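Local coordinates for protein ketosynthase (Streptomyces sp. MSC090213JE08, PDB 6KXD) that probably catalyses decarboxylative condensation of malonyl-ACP with acyl-ACP, extending the chain in a highly reducing type II polyketide synthase, at residues 212-217 with 227-232. Sequence-based numbering, arbitrary orientation.
Sequences GALTPD and QGILTG
Leu214 and Ile229 meet at a single bridge with the parallel pattern of bonds, Ile229 pairing through both its N-H and its carbonyl with the residues before and after Leu214. The N-H points almost straight at Ala213 O (2.8 Å, 168°). The carbonyl accepts Thr215 N at 2.9 Å. Leu214 starts away from 227-232, with CG anti to its own carbonyl carbon (chi1 -87°), but its CD2 branch comes back to touch Ile229 O at 3.4 Å and Ile229 CG1 at 3.8 Å, the two side chains meeting at a slant. Ile229 CG1 also packs against Ala213 O. Phe208 of helix 202-210 touches both side chains, tying the bridge to the helix that precedes the loop.

Thr215 divides its side chain between two environments. Its hydroxyl, anti to the backbone N (chi1 -172°), hydrogen-bonds Val218 O and receives a weak bond from Asp217 N. The methyl CG2 instead lies 3.4 Å from Ile229 O and 3.6 Å from Leu230 CD2, so that it and Leu214 CD2 flank the accepting oxygen. Farther out, Pro216 CD rests on Gln227 CB at 3.6 Å. Gly228 CA makes a CA-H...O contact of 3.2 Å to Ala213 O, a close approach allowed by the lack of a side chain there.

Both segments belong to the long loop between helix 202-210 and strand 234-242 of the ketosynthase fold. The bonded peptide groups of Ile229 sit among buried apolar side chains, where the two backbone bonds satisfy its N-H and carbonyl and fix the register of the two parts of the loop.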
# COMPACT_ATOMS: atom_id res chain seq x y z
N GLY A 212 -3.06 -25.19 -0.70
CA GLY A 212 -3.46 -26.11 -1.77
C GLY A 212 -3.89 -25.35 -3.02
O GLY A 212 -4.63 -25.87 -3.84
N ALA A 213 -3.40 -24.11 -3.17
CA ALA A 213 -3.77 -23.26 -4.25
C ALA A 213 -2.69 -23.22 -5.34
O ALA A 213 -2.84 -22.46 -6.30
CB ALA A 213 -4.05 -21.88 -3.72
N LEU A 214 -1.62 -24.01 -5.21
CA LEU A 214 -0.61 -24.12 -6.26
C LEU A 214 -1.02 -25.20 -7.26
O LEU A 214 -1.31 -26.31 -6.86
CB LEU A 214 0.73 -24.47 -5.61
CG LEU A 214 1.58 -23.32 -5.11
CD1 LEU A 214 3.01 -23.78 -4.96
CD2 LEU A 214 1.51 -22.10 -6.04
N THR A 215 -1.05 -24.88 -8.55
CA THR A 215 -1.21 -25.89 -9.59
C THR A 215 -0.03 -26.86 -9.55
O THR A 215 1.10 -26.46 -9.26
CB THR A 215 -1.35 -25.27 -10.99
OG1 THR A 215 -1.70 -26.34 -11.86
CG2 THR A 215 -0.09 -24.58 -11.47
N PRO A 216 -0.25 -28.18 -9.78
CA PRO A 216 0.85 -29.12 -9.91
C PRO A 216 1.48 -29.09 -11.32
O PRO A 216 2.54 -29.67 -11.50
CB PRO A 216 0.23 -30.50 -9.57
CG PRO A 216 -1.28 -30.29 -9.58
CD PRO A 216 -1.56 -28.84 -9.90
N ASP A 217 0.84 -28.44 -12.29
CA ASP A 217 1.43 -28.28 -13.63
C ASP A 217 1.30 -26.83 -14.10
O ASP A 217 2.24 -26.09 -13.95
CB ASP A 217 0.85 -29.25 -14.67
CG ASP A 217 -0.63 -29.54 -14.50
OD1 ASP A 217 -1.41 -28.59 -14.25
OD2 ASP A 217 -1.01 -30.72 -14.65
N GLN A 227 -6.45 -26.11 -11.04
CA GLN A 227 -5.87 -26.66 -9.84
C GLN A 227 -5.05 -25.59 -9.10
O GLN A 227 -4.39 -25.91 -8.13
CB GLN A 227 -4.97 -27.85 -10.22
CG GLN A 227 -5.75 -29.08 -10.67
CD GLN A 227 -6.83 -29.42 -9.68
OE1 GLN A 227 -8.00 -29.55 -10.04
NE2 GLN A 227 -6.45 -29.53 -8.42
N GLY A 228 -5.08 -24.36 -9.60
CA GLY A 228 -4.54 -23.25 -8.89
C GLY A 228 -3.55 -22.46 -9.71
O GLY A 228 -3.60 -22.41 -10.92
N ILE A 229 -2.70 -21.75 -8.97
CA ILE A 229 -1.89 -20.70 -9.50
C ILE A 229 -0.45 -21.20 -9.62
O ILE A 229 -0.05 -22.18 -9.01
CB ILE A 229 -1.94 -19.47 -8.57
CG1 ILE A 229 -1.13 -19.67 -7.29
CG2 ILE A 229 -3.37 -19.05 -8.26
CD1 ILE A 229 -0.68 -18.35 -6.64
N LEU A 230 0.36 -20.37 -10.29
CA LEU A 230 1.79 -20.38 -10.08
C LEU A 230 2.16 -18.99 -9.56
O LEU A 230 1.58 -18.04 -10.03
CB LEU A 230 2.50 -20.62 -11.41
CG LEU A 230 2.39 -22.03 -12.00
CD1 LEU A 230 2.94 -22.04 -13.42
CD2 LEU A 230 3.12 -23.05 -11.12
N THR A 231 3.07 -18.93 -8.60
CA THR A 231 3.59 -17.65 -8.07
C THR A 231 4.48 -17.03 -9.14
O THR A 231 5.16 -17.73 -9.92
CB THR A 231 4.33 -17.84 -6.75
OG1 THR A 231 5.53 -18.57 -6.99
CG2 THR A 231 3.54 -18.57 -5.70
N GLY A 232 4.40 -15.71 -9.24
CA GLY A 232 5.01 -14.92 -10.24
C GLY A 232 5.64 -13.69 -9.63
O GLY A 232 5.76 -13.58 -8.42